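PDB 4YXT: polyketide biosynthesis 3-hydroxy-3-methylglutaryl-ACP synthase PksG from Bacillus subtilis, which catalyses the aldol condensation of acetyl-AcpK with a carrier-bound beta-ketothioester intermediate during biosynthesis of the antibiotic bacillaene. Local coordinates for residues A[14-19]-A[360-365]; A[18-23]-A[40-45]; A[188-193]-A[229-234]. The protein carries 1 engineered substitution. All coordinates share one frame; numbering follows the deposited sequence.

Contact 1: residues A[14-19]-A[360-365]; sequences GTAYLD and YQLSME
Strand 16-19 and the short strand 360-361 run parallel, pairing A16 with Y360 and Y17 with Q361, and three backbone hydrogen bonds join them. Y360 N donates to T15 O (3.0 Å), Y17 N to Y360 O (2.8 Å), and L362 N to Y17 O (2.9 Å). The last is nearly collinear with its C=O, whereas the other two donors sit above the carbonyl planes.

The Y17 side chain leaves CB with CG in the crowded position between backbone N and carbonyl carbon (chi1 73°), which folds the ring over the neighbouring strand. CB itself rests against the carbonyl of K42. Along one side of the ring, Y17 CD2 lies 3.6 Å from Y360 O. The ring face lies over the Q361 backbone in a CH-pi contact, Q361 CA being 4.2 Å from the Y17 ring centroid and 28° off the normal. Further out, Y17 CZ meets Q361 CB at 3.7 Å, and Y17 OH ends 2.9 Å from Q361 OE1, with ring and amide planes 45° apart. The other end of that amide is held by a water, which accepts from Q361 NE2 and D19 N and donates to L362 O at 2.6 Å.

On the other side of the sheet, L18 CD1 packs across L362 CB and the methyl of M364, close to L23 and Y367. S363 starts helix 364-370 with a capping box, its hydroxyl meeting a helix backbone N while E366 returns a carboxylate to S363 N.

The contact thus ties together chain parts 341 residues apart, from the N- and C-terminal sequence families of HMG-CoA synthase. Backbone bonds supply the pairing, while the ring packs on Q361 and the water helps orient its amide at the sheet's partly exposed margin.

Contact 2: residues A[18-23]-A[40-45]; sequences LDVMEL and KEKAVA
Two carboxylates, those of D19 and E41, project from the same face of this antiparallel strand pair, D19 OD1 and E41 OE2 remaining 5.7 Å apart. D19 OD1 also comes within 3.2 Å of K40 O, an acceptor facing an acceptor without a bond. Salt bridges from E41 OE1 to R293 and R359 probably offset the clustered negative charge.

The peptide planes carry the pairing. L18 N donates to K42 O (2.8 Å) nearly along the C=O axis, and K42 N returns a longer bond to L18 O (3.2 Å) within the carbonyl plane. Past the strand end, V20 N reaches K40 O at 3.0 Å from 39° above its plane, so the pairing runs on into the first turn of helix 20-27.

On the opposite face K42 stretches out from the crowded chi1 position (61°) alongside L18. Its CG meets V20 CG2 at 3.6 Å, the two side chains crossing roughly at right angles, while its ammonium is held by E165 O and Y367 OH. At the outer end M21 bends so that CE presses tightly on K40 CG (3.4 Å).

Strand 41-43 thus flanks 16-19, with helix 31-37 touching V20 and M21 through F34 and helix 364-370 covering L18 and L23.

Contact 3: residues A[188-193]-A[229-234]; sequences PGANGY and LEYQKR
G189, at a corner of the chain with positive phi, directs its O to a water 2.5 Å away. That water accepts from R234 NH1 in the plane of the guanidinium. A190 centres an inverse gamma turn; its CB touches Y231 CE2 at 3.7 Å, and its carbonyl oxygen approaches the same CE2 at 3.3 Å, lying at the ring edge near its plane. Y231, CG anti to its backbone N, reaches F334 edge-to-face and hydrogen-bonds S336 through its hydroxyl.

N191 O lies 3.1 Å from R234 CD. In a core sheet of the layered thiolase fold, residues 190-193 pair with strand 331-339; their axis runs at 143° to that of residues 229-234, the end of helix 213-234, closest approach 6.0 Å. Such closeness depends on G192, whose CA comes within 4.1 Å of Y231 CA and meets E230 CB directly.

The CZ end of Y193 lies over one face of the R234 guanidinium, the planes steeply inclined at 59° and Y193 OH 3.5 Å from R234 NH1. E75 of the second subunit forms a salt bridge with R234 NH2 and accepts from Y193 OH, while its S133 bonds R234 NH1.

Overall arrangement
Contacts 1 and 2 share L18 and D19 and build one small three-stranded sheet, with strand 16-19 between 360-361 and 41-43; their centres lie about 7 Å apart. Both are partly buried and rest on backbone hydrogen bonds, parallel in contact 1 and antiparallel in contact 2, with carboxylates, amide and water towards the margin. Contact 3 lies on the other side of the chain's centre, about 41 Å from contact 1 and about 37 Å from contact 2, centre to centre. It is buried, has no direct hydrogen bond between its segments, and packs a helix end on the large sheet at the dimer interface, where R234 and Y193 find partners on the second subunit.

Contact 1: residues A[14-19]-A[360-365]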
loop_
_atom_site.group_PDB
_atom_site.type_symbol
_atom_site.label_atom_id
_atom_site.label_comp_id
_atom_site.label_asym_id
_atom_site.label_seq_id
_atom_site.Cartn_x
_atom_site.Cartn_y
_atom_site.Cartn_z
ATOM N N GLY A 14 -15.352 -7.022 -16.236
ATOM C CA GLY A 14 -16.721 -7.044 -15.756
ATOM C C GLY A 14 -17.478 -8.197 -16.381
ATOM O O GLY A 14 -17.042 -8.797 -17.363
ATOM N N THR A 15 -18.624 -8.485 -15.798
ATOM C CA THR A 15 -19.530 -9.480 -16.318
ATOM C C THR A 15 -20.678 -8.743 -17.041
ATOM O O THR A 15 -21.505 -9.364 -17.695
ATOM C CB THR A 15 -20.086 -10.315 -15.160
ATOM O OG1 THR A 15 -20.674 -9.436 -14.228
ATOM C CG2 THR A 15 -19.022 -11.002 -14.411
ATOM N N ALA A 16 -20.731 -7.416 -16.924
ATOM C CA ALA A 16 -21.805 -6.625 -17.521
ATOM C C ALA A 16 -21.232 -5.335 -18.034
ATOM O O ALA A 16 -20.307 -4.785 -17.427
ATOM C CB ALA A 16 -22.905 -6.350 -16.513
ATOM N N TYR A 17 -21.759 -4.841 -19.149
ATOM C CA TYR A 17 -21.334 -3.530 -19.646
ATOM C C TYR A 17 -22.497 -2.675 -20.020
ATOM O O TYR A 17 -23.646 -3.141 -19.983
ATOM C CB TYR A 17 -20.375 -3.642 -20.805
ATOM C CG TYR A 17 -20.979 -4.077 -22.104
ATOM C CD1 TYR A 17 -21.186 -3.153 -23.118
ATOM C CD2 TYR A 17 -21.341 -5.418 -22.324
ATOM C CE1 TYR A 17 -21.733 -3.531 -24.331
ATOM C CE2 TYR A 17 -21.901 -5.814 -23.537
ATOM C CZ TYR A 17 -22.096 -4.847 -24.537
ATOM O OH TYR A 17 -22.637 -5.175 -25.735
ATOM N N LEU A 18 -22.197 -1.399 -20.295
ATOM C CA LEU A 18 -23.177 -0.450 -20.830
ATOM C C LEU A 18 -22.679 0.125 -22.128
ATOM O O LEU A 18 -21.492 0.415 -22.286
ATOM C CB LEU A 18 -23.470 0.675 -19.843
ATOM C CG LEU A 18 -24.669 1.547 -20.224
ATOM C CD1 LEU A 18 -25.980 0.852 -19.849
ATOM C CD2 LEU A 18 -24.545 2.919 -19.587
ATOM N N ASP A 19 -23.569 0.276 -23.094
ATOM C CA ASP A 19 -23.187 0.999 -24.293
ATOM C C ASP A 19 -23.251 2.491 -23.984
ATOM O O ASP A 19 -24.282 3.039 -23.655
ATOM C CB ASP A 19 -24.053 0.642 -25.489
ATOM C CG ASP A 19 -23.575 1.318 -26.766
ATOM O OD1 ASP A 19 -22.347 1.416 -27.011
ATOM O OD2 ASP A 19 -24.436 1.731 -27.541
ATOM N N TYR A 360 -22.475 -9.235 -20.504
ATOM C CA TYR A 360 -23.891 -8.955 -20.639
ATOM C C TYR A 360 -24.158 -7.482 -20.752
ATOM O O TYR A 360 -23.734 -6.692 -19.896
ATOM C CB TYR A 360 -24.602 -9.465 -19.402
ATOM C CG TYR A 360 -26.104 -9.349 -19.405
ATOM C CD1 TYR A 360 -26.894 -10.392 -19.869
ATOM C CD2 TYR A 360 -26.731 -8.243 -18.878
ATOM C CE1 TYR A 360 -28.272 -10.313 -19.836
ATOM C CE2 TYR A 360 -28.096 -8.153 -18.834
ATOM C CZ TYR A 360 -28.871 -9.186 -19.322
ATOM O OH TYR A 360 -30.252 -9.089 -19.274
ATOM N N GLN A 361 -24.924 -7.113 -21.775
ATOM C CA GLN A 361 -25.284 -5.718 -22.001
ATOM C C GLN A 361 -26.481 -5.238 -21.164
ATOM O O GLN A 361 -27.564 -5.781 -21.267
ATOM C CB GLN A 361 -25.610 -5.498 -23.468
ATOM C CG GLN A 361 -26.108 -4.084 -23.716
ATOM C CD GLN A 361 -25.898 -3.619 -25.132
ATOM O OE1 GLN A 361 -25.444 -4.371 -25.984
ATOM N NE2 GLN A 361 -26.224 -2.377 -25.389
ATOM N N LEU A 362 -26.288 -4.189 -20.375
ATOM C CA LEU A 362 -27.359 -3.626 -19.596
ATOM C C LEU A 362 -28.267 -2.717 -20.434
ATOM O O LEU A 362 -27.812 -2.012 -21.323
ATOM C CB LEU A 362 -26.798 -2.815 -18.427
ATOM C CG LEU A 362 -25.961 -3.536 -17.387
ATOM C CD1 LEU A 362 -25.398 -2.488 -16.444
ATOM C CD2 LEU A 362 -26.750 -4.584 -16.596
ATOM N N SER A 363 -29.551 -2.701 -20.108
ATOM C CA SER A 363 -30.458 -1.692 -20.636
ATOM C C SER A 363 -30.403 -0.474 -19.716
ATOM O O SER A 363 -29.986 -0.571 -18.559
ATOM C CB SER A 363 -31.876 -2.218 -20.583
ATOM O OG SER A 363 -32.268 -2.379 -19.211
ATOM N N MET A 364 -30.895 0.655 -20.213
ATOM C CA MET A 364 -30.963 1.866 -19.410
ATOM C C MET A 364 -31.872 1.717 -18.198
ATOM O O MET A 364 -31.663 2.389 -17.193
ATOM C CB MET A 364 -31.420 3.059 -20.263
ATOM C CG MET A 364 -30.380 3.514 -21.274
ATOM S SD MET A 364 -28.819 4.023 -20.504
ATOM C CE MET A 364 -27.805 3.847 -21.962
ATOM N N GLU A 365 -32.875 0.845 -18.270
ATOM C CA GLU A 365 -33.698 0.621 -17.097
ATOM C C GLU A 365 -32.863 -0.201 -16.107
ATOM O O GLU A 365 -32.837 0.123 -14.925
ATOM C CB GLU A 365 -35.063 -0.024 -17.419
ATOM C CG GLU A 365 -36.283 0.865 -17.106
ATOM C CD GLU A 365 -36.725 1.802 -18.248
ATOM O OE1 GLU A 365 -36.185 1.682 -19.375
ATOM O OE2 GLU A 365 -37.627 2.665 -18.031
HETATM O O HOH W 1 -26.318 -0.839 -23.047
#

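Contact 2: residues A[18-23]-A[40-45]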
loop_
_atom_site.group_PDB
_atom_site.type_symbol
_atom_site.label_atom_id
_atom_site.label_comp_id
_atom_site.label_asym_id
_atom_site.label_seq_id
_atom_site.Cartn_x
_atom_site.Cartn_y
_atom_site.Cartn_z
ATOM N N LEU A 18 -22.197 -1.399 -20.295
ATOM C CA LEU A 18 -23.177 -0.450 -20.830
ATOM C C LEU A 18 -22.679 0.125 -22.128
ATOM O O LEU A 18 -21.492 0.415 -22.286
ATOM C CB LEU A 18 -23.470 0.675 -19.843
ATOM C CG LEU A 18 -24.669 1.547 -20.224
ATOM C CD1 LEU A 18 -25.980 0.852 -19.849
ATOM C CD2 LEU A 18 -24.545 2.919 -19.587
ATOM N N ASP A 19 -23.569 0.276 -23.094
ATOM C CA ASP A 19 -23.187 0.999 -24.293
ATOM C C ASP A 19 -23.251 2.491 -23.984
ATOM O O ASP A 19 -24.282 3.039 -23.655
ATOM C CB ASP A 19 -24.053 0.642 -25.489
ATOM C CG ASP A 19 -23.575 1.318 -26.766
ATOM O OD1 ASP A 19 -22.347 1.416 -27.011
ATOM O OD2 ASP A 19 -24.436 1.731 -27.541
ATOM N N VAL A 20 -22.111 3.134 -24.076
ATOM C CA VAL A 20 -21.959 4.493 -23.605
ATOM C C VAL A 20 -22.406 5.536 -24.646
ATOM O O VAL A 20 -22.642 6.688 -24.292
ATOM C CB VAL A 20 -20.509 4.658 -23.068
ATOM C CG1 VAL A 20 -19.921 6.005 -23.313
ATOM C CG2 VAL A 20 -20.521 4.340 -21.585
ATOM N N MET A 21 -22.554 5.128 -25.905
ATOM C CA MET A 21 -23.199 5.984 -26.919
ATOM C C MET A 21 -24.707 6.071 -26.667
ATOM O O MET A 21 -25.262 7.165 -26.655
ATOM C CB MET A 21 -22.900 5.511 -28.336
ATOM C CG MET A 21 -21.416 5.565 -28.712
ATOM S SD MET A 21 -20.552 3.964 -28.758
ATOM C CE MET A 21 -19.027 4.452 -29.557
ATOM N N GLU A 22 -25.358 4.940 -26.405
ATOM C CA GLU A 22 -26.752 4.964 -25.939
ATOM C C GLU A 22 -26.891 5.843 -24.707
ATOM O O GLU A 22 -27.881 6.577 -24.555
ATOM C CB GLU A 22 -27.274 3.562 -25.598
ATOM C CG GLU A 22 -27.441 2.610 -26.784
ATOM C CD GLU A 22 -27.769 1.147 -26.380
ATOM O OE1 GLU A 22 -27.626 0.753 -25.185
ATOM O OE2 GLU A 22 -28.174 0.360 -27.277
ATOM N N LEU A 23 -25.930 5.751 -23.794
ATOM C CA LEU A 23 -26.028 6.529 -22.555
ATOM C C LEU A 23 -25.989 8.021 -22.880
ATOM O O LEU A 23 -26.708 8.794 -22.301
ATOM C CB LEU A 23 -24.917 6.163 -21.571
ATOM C CG LEU A 23 -24.919 6.944 -20.266
ATOM C CD1 LEU A 23 -26.121 6.549 -19.401
ATOM C CD2 LEU A 23 -23.606 6.745 -19.522
ATOM N N LYS A 40 -16.602 3.792 -25.779
ATOM C CA LYS A 40 -17.729 3.046 -26.382
ATOM C C LYS A 40 -18.463 2.219 -25.387
ATOM O O LYS A 40 -19.659 2.127 -25.463
ATOM C CB LYS A 40 -17.278 2.129 -27.536
ATOM C CG LYS A 40 -16.281 2.751 -28.506
ATOM C CD LYS A 40 -15.493 1.693 -29.246
ATOM C CE LYS A 40 -16.277 1.123 -30.427
ATOM N NZ LYS A 40 -15.401 0.218 -31.260
ATOM N N GLU A 41 -17.759 1.577 -24.469
ATOM C CA GLU A 41 -18.423 0.791 -23.484
ATOM C C GLU A 41 -17.760 1.054 -22.159
ATOM O O GLU A 41 -16.623 1.434 -22.095
ATOM C CB GLU A 41 -18.330 -0.705 -23.832
ATOM C CG GLU A 41 -18.823 -1.068 -25.233
ATOM C CD GLU A 41 -18.302 -2.414 -25.721
ATOM O OE1 GLU A 41 -17.129 -2.757 -25.451
ATOM O OE2 GLU A 41 -19.054 -3.139 -26.400
ATOM N N LYS A 42 -18.519 0.897 -21.097
ATOM C CA LYS A 42 -17.936 0.827 -19.766
ATOM C C LYS A 42 -18.443 -0.448 -19.110
ATOM O O LYS A 42 -19.633 -0.772 -19.244
ATOM C CB LYS A 42 -18.289 2.060 -18.951
ATOM C CG LYS A 42 -19.782 2.297 -18.687
ATOM C CD LYS A 42 -19.901 3.550 -17.830
ATOM C CE LYS A 42 -21.235 3.628 -17.106
ATOM N NZ LYS A 42 -21.133 4.626 -15.999
ATOM N N ALA A 43 -17.547 -1.180 -18.448
ATOM C CA ALA A 43 -17.952 -2.225 -17.529
ATOM C C ALA A 43 -18.731 -1.636 -16.378
ATOM O O ALA A 43 -18.451 -0.526 -15.948
ATOM C CB ALA A 43 -16.722 -2.931 -16.992
ATOM N N VAL A 44 -19.708 -2.374 -15.854
ATOM C CA VAL A 44 -20.483 -1.938 -14.679
ATOM C C VAL A 44 -20.494 -3.079 -13.632
ATOM O O VAL A 44 -21.025 -4.180 -13.876
ATOM C CB VAL A 44 -21.916 -1.501 -15.052
ATOM C CG1 VAL A 44 -22.657 -0.911 -13.841
ATOM C CG2 VAL A 44 -21.912 -0.504 -16.209
ATOM N N ALA A 45 -19.834 -2.841 -12.493
ATOM C CA ALA A 45 -19.835 -3.794 -11.395
ATOM C C ALA A 45 -21.265 -3.974 -10.840
ATOM O O ALA A 45 -21.975 -2.998 -10.573
ATOM C CB ALA A 45 -18.910 -3.332 -10.274
#

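Contact 3: residues A[188-193]-A[229-234]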
loop_
_atom_site.group_PDB
_atom_site.type_symbol
_atom_site.label_atom_id
_atom_site.label_comp_id
_atom_site.label_asym_id
_atom_site.label_seq_id
_atom_site.Cartn_x
_atom_site.Cartn_y
_atom_site.Cartn_z
ATOM N N PRO A 188 15.983 -2.295 -16.508
ATOM C CA PRO A 188 16.183 -2.016 -15.081
ATOM C C PRO A 188 16.843 -0.679 -14.823
ATOM O O PRO A 188 17.928 -0.402 -15.379
ATOM C CB PRO A 188 17.099 -3.159 -14.589
ATOM C CG PRO A 188 17.653 -3.816 -15.827
ATOM C CD PRO A 188 16.822 -3.405 -17.012
ATOM N N GLY A 189 16.195 0.115 -13.963
ATOM C CA GLY A 189 16.658 1.457 -13.571
ATOM C C GLY A 189 16.274 2.545 -14.556
ATOM O O GLY A 189 16.541 3.717 -14.329
ATOM N N ALA A 190 15.660 2.142 -15.658
ATOM C CA ALA A 190 15.164 3.027 -16.709
ATOM C C ALA A 190 13.765 3.521 -16.303
ATOM O O ALA A 190 12.722 2.992 -16.764
ATOM C CB ALA A 190 15.095 2.277 -18.023
ATOM N N ASN A 191 13.768 4.491 -15.393
ATOM C CA ASN A 191 12.569 4.920 -14.622
ATOM C C ASN A 191 12.688 6.412 -14.326
ATOM O O ASN A 191 13.676 6.835 -13.731
ATOM C CB ASN A 191 12.483 4.185 -13.246
ATOM C CG ASN A 191 12.415 2.682 -13.398
ATOM O OD1 ASN A 191 11.342 2.083 -13.406
ATOM N ND2 ASN A 191 13.565 2.067 -13.583
ATOM N N GLY A 192 11.683 7.190 -14.713
ATOM C CA GLY A 192 11.590 8.557 -14.304
ATOM C C GLY A 192 10.310 8.702 -13.524
ATOM O O GLY A 192 9.225 8.712 -14.114
ATOM N N TYR A 193 10.425 8.794 -12.196
ATOM C CA TYR A 193 9.248 8.957 -11.325
ATOM C C TYR A 193 9.219 10.382 -10.805
ATOM O O TYR A 193 10.255 11.027 -10.648
ATOM C CB TYR A 193 9.262 7.927 -10.164
ATOM C CG TYR A 193 10.644 7.460 -9.650
ATOM C CD1 TYR A 193 11.112 6.175 -9.921
ATOM C CD2 TYR A 193 11.483 8.295 -8.877
ATOM C CE1 TYR A 193 12.361 5.728 -9.468
ATOM C CE2 TYR A 193 12.730 7.838 -8.411
ATOM C CZ TYR A 193 13.156 6.530 -8.688
ATOM O OH TYR A 193 14.426 6.039 -8.250
ATOM N N LEU A 229 11.546 13.479 -19.025
ATOM C CA LEU A 229 12.755 14.229 -18.670
ATOM C C LEU A 229 13.586 13.451 -17.633
ATOM O O LEU A 229 14.843 13.240 -17.798
ATOM C CB LEU A 229 12.358 15.581 -18.056
ATOM C CG LEU A 229 13.040 16.892 -18.433
ATOM C CD1 LEU A 229 12.083 17.642 -19.361
ATOM C CD2 LEU A 229 13.418 17.766 -17.222
ATOM N N GLU A 230 12.919 12.966 -16.577
ATOM C CA GLU A 230 13.683 12.204 -15.557
ATOM C C GLU A 230 14.296 10.900 -16.147
ATOM O O GLU A 230 15.490 10.587 -15.955
ATOM C CB GLU A 230 12.841 11.933 -14.320
ATOM C CG GLU A 230 12.286 13.191 -13.644
ATOM C CD GLU A 230 13.288 13.880 -12.680
ATOM O OE1 GLU A 230 14.513 13.523 -12.681
ATOM O OE2 GLU A 230 12.836 14.787 -11.919
ATOM N N TYR A 231 13.487 10.162 -16.899
ATOM C CA TYR A 231 13.954 8.947 -17.586
ATOM C C TYR A 231 15.166 9.202 -18.462
ATOM O O TYR A 231 16.121 8.450 -18.437
ATOM C CB TYR A 231 12.822 8.430 -18.437
ATOM C CG TYR A 231 13.086 7.170 -19.217
ATOM C CD1 TYR A 231 13.652 7.245 -20.477
ATOM C CD2 TYR A 231 12.676 5.915 -18.750
ATOM C CE1 TYR A 231 13.863 6.122 -21.242
ATOM C CE2 TYR A 231 12.885 4.784 -19.510
ATOM C CZ TYR A 231 13.482 4.899 -20.758
ATOM O OH TYR A 231 13.685 3.840 -21.592
ATOM N N GLN A 232 15.082 10.254 -19.265
ATOM C CA GLN A 232 16.184 10.715 -20.120
ATOM C C GLN A 232 17.434 11.052 -19.327
ATOM O O GLN A 232 18.546 10.729 -19.729
ATOM C CB GLN A 232 15.770 11.997 -20.871
ATOM C CG GLN A 232 14.878 11.773 -22.062
ATOM C CD GLN A 232 14.786 13.008 -22.938
ATOM O OE1 GLN A 232 14.464 14.090 -22.469
ATOM N NE2 GLN A 232 15.094 12.851 -24.202
ATOM N N LYS A 233 17.264 11.715 -18.200
ATOM C CA LYS A 233 18.434 12.022 -17.390
ATOM C C LYS A 233 19.126 10.734 -16.947
ATOM O O LYS A 233 20.309 10.732 -16.815
ATOM C CB LYS A 233 18.103 12.933 -16.220
ATOM C CG LYS A 233 17.485 14.245 -16.682
ATOM C CD LYS A 233 17.404 15.282 -15.571
ATOM C CE LYS A 233 16.898 16.601 -16.128
ATOM N NZ LYS A 233 17.521 17.763 -15.431
ATOM N N ARG A 234 18.375 9.639 -16.795
ATOM C CA ARG A 234 18.926 8.347 -16.414
ATOM C C ARG A 234 19.313 7.439 -17.599
ATOM O O ARG A 234 20.093 6.520 -17.432
ATOM C CB ARG A 234 17.917 7.633 -15.520
ATOM C CG ARG A 234 17.855 8.230 -14.114
ATOM C CD ARG A 234 16.567 7.850 -13.392
ATOM N NE ARG A 234 16.431 8.509 -12.110
ATOM C CZ ARG A 234 16.594 7.952 -10.902
ATOM N NH1 ARG A 234 16.873 6.674 -10.708
ATOM N NH2 ARG A 234 16.422 8.728 -9.856
HETATM O O HOH W 2 17.745 4.448 -12.233
#